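PDB 4ZOC: Lin1840 protein from Listeria innocua serovar 6a, which hydrolyses terminal, non-reducing beta-D-glucosyl residues as a family 3 beta-glucosidase involved in beta-1,2-glucan metabolism. Local coordinates for the interface of chains A and B. Numbering follows the deposited sequence. Chains: chain A/B, Lin1840 protein.

The interface of chains A and B. Residues chain A 205, 238, 271, 276, 473; chain B 572, 584-585.
Two polar partners grip the phenol oxygen of A:Tyr205. It donates to OE2 of A:Glu473, OH to OE2 2.6 Å, and accepts from B:Arg572, whose NH1 lies 3.0 Å from OH. Tyrosine suits the place because its hydroxyl can give one bond and take another. In this glycoside hydrolase family 3 enzyme A:Glu473 is the expected catalytic acid/base and lines the glucose pocket together with A:Trp271, so an arginine of the other chain reaches the edge of the active site, if the two-fold dimer of the crystal also forms in the cell.

The hydroxyl uses the anti lone pair of A:Glu473 OE2, and B:Arg572 NH1 makes a longer salt bridge to the same oxygen, 3.5 Å away. Both would tend to stabilise the carboxylate's charge and may lower its pKa. The extended A:Glu473 chain, CG anti to the backbone N, carries it to the tyrosine's edge.

B:Arg572, extended from CG to NE, is long enough to cross the boundary and fan out its N-H groups. NE points almost straight at A:Glu276 OE1 (3.0 Å, 170° at H), which lies in the guanidinium plane; the carboxylate stands nearly upright to that plane, 83° apart, and OE1 is met from somewhat above the carboxylate plane; a second bond from NE to OE2 is weak. Glutamate supplies the countercharge here. NH2 donates to the backbone carbonyl O of A:Trp271 at 2.9 Å, a bent bond from above the carbonyl plane. These bonds at separate corners resist rotation of the guanidinium.

One face of the A:Tyr205 ring receives B:Arg572 CD over its centre, 3.5 Å from the centroid, a CH-pi contact. The ring's edge meets the backbone of B:Val584 and B:Ser585. On the chain A side, A:Phe238 turns a face to A:Tyr205 CE1, offset toward the rim, which probably helps to position the tyrosine; a flat apolar ring suits this place, packing without competing for the arginine's N-H groups.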
loop_
_atom_site.group_PDB
_atom_site.type_symbol
_atom_site.label_atom_id
_atom_site.label_comp_id
_atom_site.label_asym_id
_atom_site.label_seq_id
_atom_site.Cartn_x
_atom_site.Cartn_y
_atom_site.Cartn_z
ATOM N N TYR A 205 -12.672 4.743 -4.008
ATOM C CA TYR A 205 -13.312 5.122 -2.721
ATOM C C TYR A 205 -12.750 4.407 -1.557
ATOM O O TYR A 205 -13.300 4.565 -0.447
ATOM C CB TYR A 205 -14.848 4.968 -2.738
ATOM C CG TYR A 205 -15.542 5.414 -4.026
ATOM C CD1 TYR A 205 -15.540 6.739 -4.412
ATOM C CD2 TYR A 205 -16.158 4.504 -4.828
ATOM C CE1 TYR A 205 -16.161 7.137 -5.580
ATOM C CE2 TYR A 205 -16.756 4.870 -6.040
ATOM C CZ TYR A 205 -16.784 6.203 -6.362
ATOM O OH TYR A 205 -17.383 6.684 -7.471
ATOM N N PHE A 238 -14.026 11.548 -0.609
ATOM C CA PHE A 238 -14.773 10.368 -0.285
ATOM C C PHE A 238 -14.200 9.458 0.784
ATOM O O PHE A 238 -14.969 8.702 1.447
ATOM C CB PHE A 238 -14.976 9.539 -1.523
ATOM C CG PHE A 238 -15.872 10.162 -2.536
ATOM C CD1 PHE A 238 -17.211 10.422 -2.217
ATOM C CD2 PHE A 238 -15.409 10.460 -3.798
ATOM C CE1 PHE A 238 -18.062 10.934 -3.162
ATOM C CE2 PHE A 238 -16.286 10.980 -4.760
ATOM C CZ PHE A 238 -17.579 11.250 -4.431
ATOM N N TRP A 271 -19.850 14.421 -4.234
ATOM C CA TRP A 271 -21.198 13.986 -4.515
ATOM C C TRP A 271 -21.684 12.914 -3.546
ATOM O O TRP A 271 -21.123 11.853 -3.468
ATOM C CB TRP A 271 -21.344 13.490 -5.922
ATOM C CG TRP A 271 -22.752 13.099 -6.366
ATOM C CD1 TRP A 271 -23.500 12.071 -5.892
ATOM C CD2 TRP A 271 -23.528 13.708 -7.399
ATOM N NE1 TRP A 271 -24.675 11.974 -6.565
ATOM C CE2 TRP A 271 -24.716 12.962 -7.513
ATOM C CE3 TRP A 271 -23.279 14.708 -8.323
ATOM C CZ2 TRP A 271 -25.704 13.262 -8.461
ATOM C CZ3 TRP A 271 -24.273 15.039 -9.227
ATOM C CH2 TRP A 271 -25.446 14.293 -9.321
ATOM N N GLU A 276 -23.082 9.528 2.671
ATOM C CA GLU A 276 -22.205 8.337 2.535
ATOM C C GLU A 276 -21.423 8.107 3.797
ATOM O O GLU A 276 -20.862 7.030 3.972
ATOM C CB GLU A 276 -21.341 8.429 1.290
ATOM C CG GLU A 276 -22.186 8.128 0.026
ATOM C CD GLU A 276 -21.544 8.490 -1.277
ATOM O OE1 GLU A 276 -20.325 8.741 -1.269
ATOM O OE2 GLU A 276 -22.307 8.407 -2.271
ATOM N N GLU A 473 -13.113 8.538 -12.584
ATOM C CA GLU A 473 -13.733 8.056 -11.386
ATOM C C GLU A 473 -14.345 6.612 -11.525
ATOM O O GLU A 473 -15.074 6.324 -12.472
ATOM C CB GLU A 473 -14.785 9.030 -10.890
ATOM C CG GLU A 473 -15.506 8.580 -9.595
ATOM C CD GLU A 473 -16.608 9.558 -9.144
ATOM O OE1 GLU A 473 -16.718 10.674 -9.775
ATOM O OE2 GLU A 473 -17.375 9.227 -8.193
ATOM N N ARG B 572 -19.035 3.899 -0.412
ATOM C CA ARG B 572 -19.791 3.341 -1.559
ATOM C C ARG B 572 -19.547 1.839 -1.739
ATOM O O ARG B 572 -19.008 1.398 -2.770
ATOM C CB ARG B 572 -19.477 4.086 -2.844
ATOM C CG ARG B 572 -19.815 5.542 -2.717
ATOM C CD ARG B 572 -19.423 6.254 -4.000
ATOM N NE ARG B 572 -19.932 7.624 -4.041
ATOM C CZ ARG B 572 -20.127 8.335 -5.154
ATOM N NH1 ARG B 572 -19.944 7.813 -6.364
ATOM N NH2 ARG B 572 -20.627 9.540 -5.068
ATOM N N VAL B 584 -19.442 2.779 -7.698
ATOM C CA VAL B 584 -19.286 2.070 -6.380
ATOM C C VAL B 584 -17.879 1.526 -6.294
ATOM O O VAL B 584 -17.212 1.438 -7.295
ATOM C CB VAL B 584 -20.287 0.872 -6.144
ATOM C CG1 VAL B 584 -21.741 1.341 -6.190
ATOM C CG2 VAL B 584 -20.076 -0.287 -7.095
ATOM N N SER B 585 -17.408 1.177 -5.126
ATOM C CA SER B 585 -16.066 0.680 -4.927
ATOM C C SER B 585 -15.905 -0.701 -5.562
ATOM O O SER B 585 -16.430 -1.719 -5.029
ATOM C CB SER B 585 -15.804 0.554 -3.396
ATOM O OG SER B 585 -14.506 0.190 -3.136
#